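Putative aldo/keto reductase (Salmonella enterica subsp. enterica serovar Typhimurium, PDB 4R9O) probably acts as an NADP-dependent oxidoreductase of the aldo/keto reductase family, built on a TIM-barrel scaffold. Local coordinates at residues 16-21 against 48-53; 59-64 against 89-94; 76-81 against 122-127; 107-112 against 144-149; 182-187 against 196-201. One frame throughout, in Å; residues are numbered along the deposited sequence.

How the contacts relate
All five contacts belong to one TIM barrel. Contact 1 joins two neighbouring parallel strands of the barrel and reaches the probable active site: the side chain of Asp53 is about 4 Å from that of Tyr58, the likely proton donor. Contact 3 touches contact 1, with centres about 12 Å apart, where Phe17 meets Met127 and Leu81 meets Val52. A probable hydrogen bond of 3.0 Å from Gln183 NE2 to Asp53 OD1 ties contact 5 to contact 1 across the barrel interior. Contact 2, about 24 Å from contact 1 between centres, lies where the turn after strand 51-53 meets the loop after strand 82-90. Contact 4 is helix packing on the outside, about 19 Å from contact 3 between centres.

Contact 1 (16-21 against 48-53); sequences EFSRFV and GVTTVD
Two neighbouring parallel strands of the TIM barrel, 16-23 and 51-53, meet here through side chains at their beginnings, and Thr51 and Ser18 do most of the work. Thr51 turns its two branches to different tasks. Its CG2, anti to the backbone N, sits over the face of the Phe17 ring, 3.6 Å from the centroid and only 9° off the normal, a CH-pi contact almost exactly on centre. Its OG1, anti to the carbonyl carbon (chi1 -47°), accepts the backbone N-H of Ser18, with Ser18 N to Thr51 OG1 at 3.0 Å; Gln82 is a further polar partner of the same hydroxyl. Phe17 and Thr51 cross at about a right angle, so the methyl comes down on the ring end-on.

Ser18 answers from the other strand. Its OG takes the crowded position between backbone N and carbonyl carbon (chi1 59°), and there receives two backbone N-H groups: Thr50 N to Ser18 OG is 3.1 Å, and the bond from Thr51 N is more nearly straight. The hydroxyl in turn donates to Phe20 O, in the carbonyl plane, so three bonds grip one buried oxygen and fix its rotation. Just before this, Gly48 ends helix 34-46 in a Schellman motif with positive phi, which brings the chain round into the strand.

Farther along, Asp53, whose carboxylate pairs with Lys86, lies beside the likely proton donor Tyr58. Val21 crosses Asp53 obliquely, with Val21 CG1 lying 3.8 Å from Asp53 CB.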
# COMPACT_ATOMS: atom_id res chain seq x y z
N GLU C 16 31.69 26.02 4.71
CA GLU C 16 31.35 26.61 3.43
C GLU C 16 31.70 25.63 2.33
O GLU C 16 32.87 25.24 2.18
CB GLU C 16 32.08 27.94 3.26
CG GLU C 16 31.72 28.70 2.00
CD GLU C 16 32.41 30.06 1.95
OE1 GLU C 16 33.44 30.18 1.25
OE2 GLU C 16 31.93 31.00 2.62
N PHE C 17 30.69 25.21 1.57
CA PHE C 17 30.87 24.27 0.47
C PHE C 17 30.64 24.92 -0.89
O PHE C 17 30.12 26.03 -0.98
CB PHE C 17 29.92 23.07 0.60
CG PHE C 17 30.33 22.07 1.65
CD1 PHE C 17 31.54 22.17 2.31
CD2 PHE C 17 29.49 21.00 1.96
CE1 PHE C 17 31.91 21.25 3.27
CE2 PHE C 17 29.86 20.06 2.92
CZ PHE C 17 31.07 20.19 3.57
N SER C 18 31.04 24.24 -1.95
CA SER C 18 30.60 24.66 -3.27
C SER C 18 29.17 24.12 -3.45
O SER C 18 28.85 23.05 -2.96
CB SER C 18 31.55 24.16 -4.37
OG SER C 18 31.66 22.75 -4.36
N ARG C 19 28.32 24.89 -4.12
CA ARG C 19 26.91 24.53 -4.32
C ARG C 19 26.73 23.20 -5.05
O ARG C 19 25.76 22.48 -4.83
CB ARG C 19 26.20 25.65 -5.09
CG ARG C 19 24.70 25.54 -5.12
CD ARG C 19 24.13 26.70 -5.90
NE ARG C 19 22.68 26.73 -5.78
CZ ARG C 19 21.91 27.60 -6.40
NH1 ARG C 19 22.46 28.53 -7.19
NH2 ARG C 19 20.59 27.55 -6.24
N PHE C 20 27.67 22.89 -5.94
CA PHE C 20 27.71 21.59 -6.58
C PHE C 20 28.85 20.76 -5.98
O PHE C 20 29.93 21.27 -5.71
CB PHE C 20 27.87 21.72 -8.10
CG PHE C 20 26.59 22.03 -8.82
CD1 PHE C 20 25.81 21.02 -9.34
CD2 PHE C 20 26.19 23.34 -9.01
CE1 PHE C 20 24.62 21.30 -10.01
CE2 PHE C 20 25.02 23.64 -9.69
CZ PHE C 20 24.23 22.61 -10.19
N VAL C 21 28.58 19.47 -5.77
CA VAL C 21 29.53 18.57 -5.12
C VAL C 21 29.99 17.46 -6.07
O VAL C 21 29.17 16.81 -6.71
CB VAL C 21 28.90 17.94 -3.86
CG1 VAL C 21 29.81 16.88 -3.24
CG2 VAL C 21 28.57 19.04 -2.84
N GLY C 48 35.24 25.75 -9.87
CA GLY C 48 34.69 26.17 -8.59
C GLY C 48 34.10 25.05 -7.75
O GLY C 48 33.52 25.29 -6.69
N VAL C 49 34.25 23.81 -8.21
CA VAL C 49 33.78 22.66 -7.45
C VAL C 49 34.85 22.22 -6.45
O VAL C 49 35.80 21.53 -6.81
CB VAL C 49 33.41 21.48 -8.37
CG1 VAL C 49 32.88 20.30 -7.54
CG2 VAL C 49 32.40 21.92 -9.42
N THR C 50 34.69 22.62 -5.19
CA THR C 50 35.69 22.34 -4.17
C THR C 50 35.31 21.22 -3.20
O THR C 50 36.18 20.60 -2.58
CB THR C 50 36.00 23.61 -3.36
OG1 THR C 50 34.81 24.05 -2.69
CG2 THR C 50 36.52 24.73 -4.28
N THR C 51 34.01 20.96 -3.06
CA THR C 51 33.56 19.94 -2.12
C THR C 51 33.45 18.57 -2.80
O THR C 51 32.87 18.45 -3.88
CB THR C 51 32.19 20.29 -1.51
OG1 THR C 51 32.18 21.65 -1.07
CG2 THR C 51 31.91 19.37 -0.33
N VAL C 52 34.01 17.55 -2.16
CA VAL C 52 34.03 16.21 -2.75
C VAL C 52 33.45 15.19 -1.77
O VAL C 52 33.64 15.27 -0.55
CB VAL C 52 35.46 15.78 -3.18
CG1 VAL C 52 36.02 16.75 -4.24
CG2 VAL C 52 36.38 15.72 -1.98
N ASP C 53 32.74 14.21 -2.32
CA ASP C 53 31.98 13.29 -1.49
C ASP C 53 32.50 11.86 -1.63
O ASP C 53 32.57 11.32 -2.74
CB ASP C 53 30.50 13.38 -1.86
CG ASP C 53 29.64 12.47 -1.00
OD1 ASP C 53 29.30 12.87 0.13
OD2 ASP C 53 29.32 11.35 -1.47

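Contact 2 (59-64 against 89-94); sequences GGYQCE and IATTAR
At the C-terminal end of barrel strand 82-90 the chain enters a loop, and Tyr61, from the short, weakly bonded turn 58-61 that begins with the probable catalytic tyrosine Tyr58, lies against it. The Tyr61 side chain, with CG anti to the carbonyl carbon, points its OH at the loop backbone: Thr91 N donates to Tyr61 OH at 3.2 Å, with a nearly straight angle of 168°. A water 2.6 Å from Tyr61 OH donates to Ile89 O, so the phenol oxygen is held by the loop directly and by the strand end through the water. Over one face of the ring lies Arg94. Its guanidinium stacks with the planes 29° apart, and Arg94 CZ is 3.8 Å from the ring centroid; Arg94 CG rests on the same face as a CH-pi contact. Ala93 CB meets the ring edge, 3.9 Å from Tyr61 CD2. The loop folds as an ST turn, in which Thr91 OG1 accepts from Ala93 N, within a type I turn from Thr91 to Arg94. Thr91 OG1 also bonds Gln231 of a second subunit, which places the loop at a subunit interface. The ring's pi face probably stabilises the charge of Arg94, though this exposed arginine also touches a crystal neighbour, so its pose may owe something to the lattice.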
# COMPACT_ATOMS: atom_id res chain seq x y z
N GLY C 59 33.35 1.55 -4.00
CA GLY C 59 34.26 0.83 -4.86
C GLY C 59 34.86 -0.37 -4.17
O GLY C 59 35.99 -0.76 -4.45
N GLY C 60 34.10 -0.96 -3.25
CA GLY C 60 34.58 -2.11 -2.51
C GLY C 60 35.71 -1.74 -1.58
O GLY C 60 36.72 -2.44 -1.51
N TYR C 61 35.54 -0.62 -0.87
CA TYR C 61 36.55 -0.10 0.06
C TYR C 61 37.84 0.27 -0.68
O TYR C 61 38.93 0.05 -0.16
CB TYR C 61 36.85 -1.10 1.19
CG TYR C 61 35.67 -1.42 2.10
CD1 TYR C 61 35.41 -0.67 3.24
CD2 TYR C 61 34.83 -2.50 1.83
CE1 TYR C 61 34.33 -0.96 4.08
CE2 TYR C 61 33.75 -2.80 2.66
CZ TYR C 61 33.52 -2.03 3.78
OH TYR C 61 32.46 -2.33 4.61
N GLN C 62 37.71 0.86 -1.86
CA GLN C 62 38.89 1.21 -2.65
C GLN C 62 38.96 2.67 -3.09
O GLN C 62 40.06 3.17 -3.39
CB GLN C 62 38.98 0.34 -3.91
CG GLN C 62 39.29 -1.11 -3.67
CD GLN C 62 39.28 -1.88 -4.98
OE1 GLN C 62 38.22 -2.24 -5.50
NE2 GLN C 62 40.46 -2.12 -5.54
N CYS C 63 37.82 3.34 -3.17
CA CYS C 63 37.78 4.68 -3.77
C CYS C 63 38.53 5.71 -2.94
O CYS C 63 39.20 6.57 -3.50
CB CYS C 63 36.34 5.16 -3.98
SG CYS C 63 35.50 4.37 -5.38
N GLU C 64 38.41 5.63 -1.62
CA GLU C 64 39.13 6.58 -0.76
C GLU C 64 40.63 6.53 -1.02
O GLU C 64 41.27 7.56 -1.22
CB GLU C 64 38.86 6.31 0.73
CG GLU C 64 37.59 6.98 1.27
CD GLU C 64 37.34 6.65 2.74
OE1 GLU C 64 37.89 5.64 3.24
OE2 GLU C 64 36.58 7.41 3.39
N ILE C 89 28.05 1.61 7.08
CA ILE C 89 27.64 0.42 6.33
C ILE C 89 28.77 -0.63 6.29
O ILE C 89 29.95 -0.29 6.20
CB ILE C 89 27.20 0.79 4.91
CG1 ILE C 89 26.06 1.82 4.97
CG2 ILE C 89 26.77 -0.44 4.13
CD1 ILE C 89 25.62 2.32 3.61
N ALA C 90 28.39 -1.89 6.41
CA ALA C 90 29.33 -3.00 6.28
C ALA C 90 28.91 -3.90 5.12
O ALA C 90 27.82 -4.46 5.13
CB ALA C 90 29.40 -3.79 7.57
N THR C 91 29.77 -4.01 4.10
CA THR C 91 29.42 -4.77 2.90
C THR C 91 30.19 -6.07 2.83
O THR C 91 31.16 -6.26 3.58
CB THR C 91 29.67 -3.96 1.59
OG1 THR C 91 31.07 -3.97 1.25
CG2 THR C 91 29.20 -2.52 1.73
N THR C 92 29.77 -6.97 1.95
CA THR C 92 30.42 -8.27 1.82
C THR C 92 31.69 -8.18 0.99
O THR C 92 32.26 -9.20 0.62
CB THR C 92 29.49 -9.31 1.17
OG1 THR C 92 28.98 -8.79 -0.06
CG2 THR C 92 28.32 -9.63 2.10
N ALA C 93 32.14 -6.96 0.68
CA ALA C 93 33.44 -6.77 0.04
C ALA C 93 34.54 -7.08 1.06
O ALA C 93 35.68 -7.34 0.69
CB ALA C 93 33.58 -5.36 -0.51
N ARG C 94 34.19 -7.02 2.34
CA ARG C 94 35.09 -7.48 3.40
C ARG C 94 34.68 -8.88 3.83
O ARG C 94 33.52 -9.11 4.18
CB ARG C 94 35.07 -6.52 4.60
CG ARG C 94 35.63 -5.14 4.30
CD ARG C 94 36.44 -4.57 5.46
NE ARG C 94 36.96 -3.22 5.20
CZ ARG C 94 37.93 -2.94 4.33
NH1 ARG C 94 38.35 -1.69 4.18
NH2 ARG C 94 38.48 -3.90 3.60
O HOH W 1 32.53 -1.24 6.96

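Contact 3 (76-81 against 122-127); sequences HLREKL and TDYLDM
The guanidinium of Arg78 and the ring of Tyr124 lie obliquely over one another, their planes 33° apart. Over one face of the ring comes Arg78 NH2, toward the rim, while Tyr124 OH lies over a face of the guanidinium; Arg78 CZ to the ring centroid is 4.1 Å, an off-centre cation-pi contact. At the edge of the Tyr124 ring, in its plane, lie a water and Asp126 OD1. The edges of the guanidinium are where its hydrogen bonds are made. Arg78 NH2 donates to Thr122 OG1 at 2.9 Å, almost straight and only 4° out of the guanidinium plane, and more weakly to Tyr124 O. Arg78 NH1 forms a salt bridge with Asp126 OD2 at 2.7 Å, tip to tip, using the syn lone pair of the carboxylate, although the two planes are nearly perpendicular at 81°. The same NH1 also donates to Leu81 O at 3.1 Å, from above the carbonyl plane.

Arg78 gets there by a chain that leaves with CG anti to the backbone N and bends at chi2 and chi3. With four acceptors around it, the buried charge is well held, and the nearby carboxylate probably stays ionised. The water links the rest: it accepts from Tyr124 OH at 2.6 Å and donates to Leu81 O and to Asp126 OD1.

The arginine therefore clips the loop after helix 63-73 to the start of strand 125-130. Asp126 OD2 also takes Ile83 N of strand 82-90, Leu81 packs on Leu45 of helix 34-46 and Leu71 of helix 63-73, and Tyr124 meets Arg156 of strand 155-161 in a further cation-pi contact.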
# COMPACT_ATOMS: atom_id res chain seq x y z
N HIS C 76 49.24 20.05 -2.63
CA HIS C 76 48.72 21.41 -2.53
C HIS C 76 47.20 21.43 -2.72
O HIS C 76 46.54 22.39 -2.32
CB HIS C 76 49.39 22.32 -3.57
CG HIS C 76 49.14 21.90 -4.98
ND1 HIS C 76 49.76 20.82 -5.57
CD2 HIS C 76 48.33 22.42 -5.93
CE1 HIS C 76 49.34 20.69 -6.81
NE2 HIS C 76 48.47 21.65 -7.06
N LEU C 77 46.65 20.38 -3.33
CA LEU C 77 45.22 20.31 -3.62
C LEU C 77 44.38 20.19 -2.36
O LEU C 77 43.25 20.69 -2.31
CB LEU C 77 44.91 19.13 -4.54
CG LEU C 77 45.52 19.09 -5.94
CD1 LEU C 77 44.82 18.01 -6.76
CD2 LEU C 77 45.43 20.45 -6.61
N ARG C 78 44.93 19.50 -1.36
CA ARG C 78 44.22 19.19 -0.12
C ARG C 78 43.54 20.40 0.52
O ARG C 78 42.35 20.35 0.86
CB ARG C 78 45.21 18.58 0.88
CG ARG C 78 44.62 18.26 2.25
CD ARG C 78 43.46 17.32 2.14
NE ARG C 78 42.19 18.04 2.16
CZ ARG C 78 41.41 18.16 3.22
NH1 ARG C 78 40.28 18.85 3.13
NH2 ARG C 78 41.75 17.59 4.37
N GLU C 79 44.29 21.48 0.67
CA GLU C 79 43.80 22.70 1.30
C GLU C 79 42.69 23.35 0.49
O GLU C 79 41.91 24.15 1.01
CB GLU C 79 44.93 23.69 1.48
CG GLU C 79 46.16 23.14 2.17
CD GLU C 79 47.41 23.94 1.83
OE1 GLU C 79 47.65 24.18 0.63
OE2 GLU C 79 48.13 24.35 2.77
N LYS C 80 42.62 23.01 -0.79
CA LYS C 80 41.66 23.64 -1.69
C LYS C 80 40.33 22.91 -1.72
O LYS C 80 39.36 23.38 -2.32
CB LYS C 80 42.24 23.72 -3.11
CG LYS C 80 43.58 24.45 -3.21
CD LYS C 80 44.01 24.58 -4.67
CE LYS C 80 45.35 25.32 -4.81
NZ LYS C 80 46.50 24.54 -4.28
N LEU C 81 40.28 21.75 -1.07
CA LEU C 81 39.09 20.90 -1.09
C LEU C 81 38.39 20.86 0.26
O LEU C 81 39.01 21.02 1.31
CB LEU C 81 39.45 19.47 -1.50
CG LEU C 81 40.18 19.22 -2.82
CD1 LEU C 81 40.95 17.90 -2.77
CD2 LEU C 81 39.18 19.22 -3.96
N THR C 122 45.53 12.43 4.36
CA THR C 122 45.33 13.75 4.94
C THR C 122 45.12 13.64 6.46
O THR C 122 44.76 12.57 6.95
CB THR C 122 44.13 14.48 4.30
OG1 THR C 122 44.08 15.83 4.78
CG2 THR C 122 42.82 13.77 4.65
N ASP C 123 45.34 14.73 7.19
CA ASP C 123 45.25 14.65 8.65
C ASP C 123 43.94 15.16 9.20
O ASP C 123 43.75 15.15 10.42
CB ASP C 123 46.40 15.41 9.31
CG ASP C 123 46.48 16.85 8.88
OD1 ASP C 123 47.38 17.56 9.38
OD2 ASP C 123 45.66 17.29 8.04
N TYR C 124 43.03 15.62 8.34
CA TYR C 124 41.69 16.00 8.80
C TYR C 124 40.64 15.80 7.72
O TYR C 124 40.93 15.87 6.53
CB TYR C 124 41.67 17.45 9.30
CG TYR C 124 41.65 18.48 8.19
CD1 TYR C 124 40.46 19.05 7.76
CD2 TYR C 124 42.83 18.88 7.57
CE1 TYR C 124 40.44 19.99 6.74
CE2 TYR C 124 42.82 19.81 6.55
CZ TYR C 124 41.63 20.37 6.14
OH TYR C 124 41.63 21.30 5.13
N LEU C 125 39.41 15.56 8.17
CA LEU C 125 38.24 15.51 7.30
C LEU C 125 37.40 16.74 7.58
O LEU C 125 37.28 17.15 8.73
CB LEU C 125 37.39 14.24 7.54
CG LEU C 125 38.08 12.87 7.59
CD1 LEU C 125 37.12 11.82 8.13
CD2 LEU C 125 38.62 12.46 6.22
N ASP C 126 36.81 17.31 6.54
CA ASP C 126 35.96 18.48 6.70
C ASP C 126 34.61 18.08 7.28
O ASP C 126 34.06 18.78 8.12
CB ASP C 126 35.77 19.21 5.38
CG ASP C 126 37.07 19.80 4.86
OD1 ASP C 126 37.37 20.97 5.18
OD2 ASP C 126 37.80 19.09 4.13
N MET C 127 34.09 16.94 6.84
CA MET C 127 32.85 16.42 7.39
C MET C 127 32.77 14.89 7.35
O MET C 127 33.19 14.26 6.39
CB MET C 127 31.65 17.04 6.66
CG MET C 127 30.29 16.58 7.21
SD MET C 127 28.92 17.69 6.76
CE MET C 127 28.80 17.43 4.99
O HOH W 2 39.33 22.05 4.06

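Contact 4 (107-112 against 144-149); sequences RHIILS and EAFQHL
Helices 106-119 and 139-151 pack side by side on the outside of the TIM barrel, their axes 8.9 Å apart at the closest and crossing at -33° over the two short segments. The close approach rests on Ala145, whose small side chain lets the backbones come near: Ile110 CA and Ala145 CA are 5.8 Å apart. Its methyl enters a hollow between two isoleucines, with Ala145 CB 3.6 Å from Ile109 CG2 and 3.9 Å from Ile110 CG1. One turn on, Leu149 comes from the same face of its helix and its CD1 presses against Ile110 CG1 at 3.6 Å, the two side chains crossing obliquely. Ile110 is thus the bump between Ala145 and Leu149, and its CD1 extends past them to His148, where it lies 3.7 Å from His148 ND1. That nitrogen is buried here without a polar partner in the model. On the flank nearer the barrel, Ile109 CG2 meets the edge of the Phe146 ring at CE2. Beneath these two, Ile109 and Phe146 both rest on Ile130 of strand 125-130, Leu149 lies on Leu128 of that strand, and Phe146 stacks its ring on Phe158 of strand 155-161.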
# COMPACT_ATOMS: atom_id res chain seq x y z
N ARG C 107 33.63 2.66 18.59
CA ARG C 107 35.00 2.37 18.19
C ARG C 107 35.10 2.19 16.67
O ARG C 107 36.08 2.62 16.05
CB ARG C 107 35.56 1.16 18.94
CG ARG C 107 36.98 0.81 18.51
CD ARG C 107 37.66 -0.29 19.33
NE ARG C 107 38.53 -1.11 18.48
CZ ARG C 107 39.83 -1.32 18.69
NH1 ARG C 107 40.53 -2.07 17.85
NH2 ARG C 107 40.42 -0.76 19.74
N HIS C 108 34.08 1.60 16.06
CA HIS C 108 34.04 1.48 14.60
C HIS C 108 34.01 2.85 13.89
O HIS C 108 34.66 3.06 12.87
CB HIS C 108 32.83 0.66 14.15
CG HIS C 108 32.69 0.57 12.66
ND1 HIS C 108 33.44 -0.30 11.89
CD2 HIS C 108 31.89 1.25 11.80
CE1 HIS C 108 33.11 -0.15 10.62
NE2 HIS C 108 32.17 0.78 10.54
N ILE C 109 33.24 3.79 14.44
CA ILE C 109 33.18 5.12 13.86
C ILE C 109 34.57 5.77 13.93
O ILE C 109 35.06 6.33 12.95
CB ILE C 109 32.13 6.00 14.58
CG1 ILE C 109 30.72 5.41 14.34
CG2 ILE C 109 32.24 7.44 14.11
CD1 ILE C 109 29.58 6.06 15.18
N ILE C 110 35.20 5.65 15.09
CA ILE C 110 36.52 6.24 15.28
C ILE C 110 37.54 5.58 14.35
O ILE C 110 38.30 6.26 13.67
CB ILE C 110 36.98 6.11 16.74
CG1 ILE C 110 36.08 6.95 17.65
CG2 ILE C 110 38.46 6.50 16.88
CD1 ILE C 110 36.47 6.94 19.10
N LEU C 111 37.53 4.25 14.29
CA LEU C 111 38.48 3.52 13.47
C LEU C 111 38.23 3.75 11.98
O LEU C 111 39.18 3.83 11.20
CB LEU C 111 38.44 2.02 13.79
CG LEU C 111 38.96 1.62 15.19
CD1 LEU C 111 38.92 0.11 15.37
CD2 LEU C 111 40.35 2.19 15.49
N SER C 112 36.97 3.89 11.59
CA SER C 112 36.64 4.21 10.19
C SER C 112 37.18 5.57 9.75
O SER C 112 37.76 5.70 8.68
CB SER C 112 35.13 4.18 9.98
OG SER C 112 34.64 2.87 10.17
N GLU C 144 29.72 10.18 21.43
CA GLU C 144 31.05 9.99 22.01
C GLU C 144 32.10 9.97 20.90
O GLU C 144 33.12 10.66 20.99
CB GLU C 144 31.14 8.70 22.82
CG GLU C 144 30.41 8.72 24.16
CD GLU C 144 30.56 7.42 24.94
OE1 GLU C 144 29.56 6.99 25.56
OE2 GLU C 144 31.66 6.83 24.94
N ALA C 145 31.85 9.21 19.84
CA ALA C 145 32.79 9.12 18.73
C ALA C 145 33.01 10.49 18.10
O ALA C 145 34.15 10.93 17.93
CB ALA C 145 32.31 8.11 17.69
N PHE C 146 31.91 11.16 17.76
CA PHE C 146 31.99 12.49 17.16
C PHE C 146 32.74 13.46 18.06
O PHE C 146 33.57 14.23 17.58
CB PHE C 146 30.58 13.04 16.84
CG PHE C 146 29.93 12.41 15.62
CD1 PHE C 146 28.72 12.90 15.16
CD2 PHE C 146 30.52 11.35 14.96
CE1 PHE C 146 28.11 12.35 14.04
CE2 PHE C 146 29.92 10.79 13.84
CZ PHE C 146 28.70 11.29 13.38
N GLN C 147 32.44 13.43 19.37
CA GLN C 147 33.16 14.25 20.35
C GLN C 147 34.67 14.03 20.29
O GLN C 147 35.46 14.98 20.31
CB GLN C 147 32.69 13.96 21.78
CG GLN C 147 31.30 14.48 22.14
CD GLN C 147 30.78 15.49 21.16
OE1 GLN C 147 30.05 15.15 20.22
NE2 GLN C 147 31.16 16.75 21.35
N HIS C 148 35.07 12.76 20.27
CA HIS C 148 36.48 12.46 20.27
C HIS C 148 37.15 12.96 18.99
O HIS C 148 38.22 13.55 19.04
CB HIS C 148 36.71 10.96 20.42
CG HIS C 148 38.14 10.56 20.30
ND1 HIS C 148 38.65 9.95 19.18
CD2 HIS C 148 39.19 10.73 21.14
CE1 HIS C 148 39.95 9.73 19.34
NE2 HIS C 148 40.29 10.20 20.53
N LEU C 149 36.51 12.71 17.86
CA LEU C 149 37.06 13.09 16.56
C LEU C 149 37.14 14.62 16.42
O LEU C 149 38.07 15.16 15.81
CB LEU C 149 36.20 12.51 15.43
CG LEU C 149 36.46 11.07 14.96
CD1 LEU C 149 36.64 10.12 16.11
CD2 LEU C 149 35.33 10.57 14.07

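Contact 5 (182-187 against 196-201); sequences NQVEIS and DGTLDQ
Strand 182-185 runs past the first turn of helix 198-205 at a distance, Val184 CA and Thr198 CA being 8.8 Å apart, so only side-chain ends meet across the gap. Val184 and Thr198 reach tip to tip: Val184 CG1, anti to the carbonyl carbon, lies 4.1 Å from Thr198 CG2, which is anti to its own backbone N. Thr198 CG2 also comes within 4.2 Å of Asn182 ND2, where the two side chains cross at about a right angle. Just past the strand end, Ile186 and Leu199 also approach end to end, with Ile186 CD1 4.0 Å from Leu199 CD2, and Val184 CG2 rests more loosely on that leucine methyl. These are light touches between branch tips.

The Thr198 hydroxyl is turned to other work. Its OG1 donates to Asp196 OD1 at 3.0 Å on the syn lone pair, and Thr198 N bonds the same oxygen, met from above the carboxylate plane, in an Asx turn. Gly197, with a positive phi of 107°, holds the N-cap position between them. A water spans the polar flank: it accepts from Asn182 ND2 and donates to Thr198 O and, at 2.5 Å, to Gln201 OE1. Asn182 ND2 has a second partner in Phe163 O.

Strand 182-185, helix 198-205 and strand 210-212 form one beta-alpha-beta unit of the barrel. Val184, close to Asn162 and Trp212, which probably bind NADP, makes backbone bonds with Met210 and Trp212 of the next strand; Ile186 lies on Ala211, and on the other flank Asn182 and Gln201 pack on Phe168 of helix 165-173.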
# COMPACT_ATOMS: atom_id res chain seq x y z
N ASN C 182 21.86 16.51 5.97
CA ASN C 182 21.24 15.21 5.83
C ASN C 182 21.24 14.95 4.34
O ASN C 182 20.47 15.55 3.60
CB ASN C 182 19.83 15.19 6.43
CG ASN C 182 19.19 13.79 6.44
OD1 ASN C 182 19.82 12.78 6.12
ND2 ASN C 182 17.91 13.74 6.84
N GLN C 183 22.17 14.11 3.91
CA GLN C 183 22.36 13.80 2.51
C GLN C 183 21.25 12.86 2.06
O GLN C 183 21.12 11.74 2.58
CB GLN C 183 23.75 13.19 2.30
CG GLN C 183 24.16 13.10 0.85
CD GLN C 183 25.58 12.59 0.68
OE1 GLN C 183 25.80 11.55 0.05
NE2 GLN C 183 26.55 13.34 1.20
N VAL C 184 20.43 13.29 1.10
CA VAL C 184 19.26 12.51 0.74
C VAL C 184 19.00 12.44 -0.76
O VAL C 184 19.55 13.23 -1.53
CB VAL C 184 17.99 13.07 1.42
CG1 VAL C 184 18.10 12.98 2.95
CG2 VAL C 184 17.74 14.49 0.97
N GLU C 185 18.14 11.49 -1.15
CA GLU C 185 17.85 11.28 -2.57
C GLU C 185 16.76 12.21 -3.08
O GLU C 185 15.66 12.24 -2.53
CB GLU C 185 17.44 9.82 -2.84
CG GLU C 185 17.18 9.56 -4.33
CD GLU C 185 16.90 8.11 -4.65
OE1 GLU C 185 16.86 7.29 -3.70
OE2 GLU C 185 16.70 7.79 -5.84
N ILE C 186 17.08 12.98 -4.13
CA ILE C 186 16.14 13.93 -4.72
C ILE C 186 16.26 13.99 -6.24
O ILE C 186 17.33 14.27 -6.77
CB ILE C 186 16.35 15.37 -4.20
CG1 ILE C 186 16.51 15.41 -2.68
CG2 ILE C 186 15.20 16.27 -4.68
CD1 ILE C 186 16.90 16.76 -2.13
N SER C 187 15.15 13.74 -6.93
CA SER C 187 15.10 13.85 -8.38
C SER C 187 13.64 13.88 -8.81
O SER C 187 12.75 13.58 -8.01
CB SER C 187 15.83 12.69 -9.05
OG SER C 187 15.02 11.53 -9.06
N ASP C 196 7.26 14.44 2.60
CA ASP C 196 7.18 13.56 3.77
C ASP C 196 7.78 14.15 5.06
O ASP C 196 7.79 13.49 6.09
CB ASP C 196 7.82 12.19 3.48
CG ASP C 196 9.35 12.19 3.59
OD1 ASP C 196 9.98 13.26 3.76
OD2 ASP C 196 9.93 11.08 3.57
N GLY C 197 8.29 15.37 4.99
CA GLY C 197 8.79 16.03 6.20
C GLY C 197 10.30 16.12 6.27
O GLY C 197 10.85 16.86 7.08
N THR C 198 10.98 15.34 5.45
CA THR C 198 12.43 15.36 5.46
C THR C 198 12.95 16.74 5.07
O THR C 198 13.76 17.33 5.79
CB THR C 198 13.01 14.32 4.52
OG1 THR C 198 12.65 13.02 5.01
CG2 THR C 198 14.54 14.45 4.45
N LEU C 199 12.47 17.25 3.94
CA LEU C 199 12.94 18.53 3.42
C LEU C 199 12.32 19.71 4.17
O LEU C 199 12.93 20.80 4.22
CB LEU C 199 12.64 18.63 1.93
CG LEU C 199 13.42 17.63 1.05
CD1 LEU C 199 13.02 17.73 -0.42
CD2 LEU C 199 14.91 17.82 1.23
N ASP C 200 11.13 19.52 4.74
CA ASP C 200 10.53 20.53 5.60
C ASP C 200 11.40 20.79 6.82
O ASP C 200 11.65 21.94 7.18
CB ASP C 200 9.13 20.11 6.07
CG ASP C 200 8.17 19.87 4.92
OD1 ASP C 200 8.28 20.57 3.89
OD2 ASP C 200 7.30 18.98 5.05
N GLN C 201 11.84 19.71 7.47
CA GLN C 201 12.70 19.82 8.64
C GLN C 201 14.01 20.55 8.31
O GLN C 201 14.49 21.38 9.08
CB GLN C 201 13.02 18.44 9.22
CG GLN C 201 14.01 18.49 10.37
CD GLN C 201 14.48 17.13 10.79
OE1 GLN C 201 15.07 16.39 9.99
NE2 GLN C 201 14.19 16.75 12.03
O HOH W 3 15.77 15.92 7.66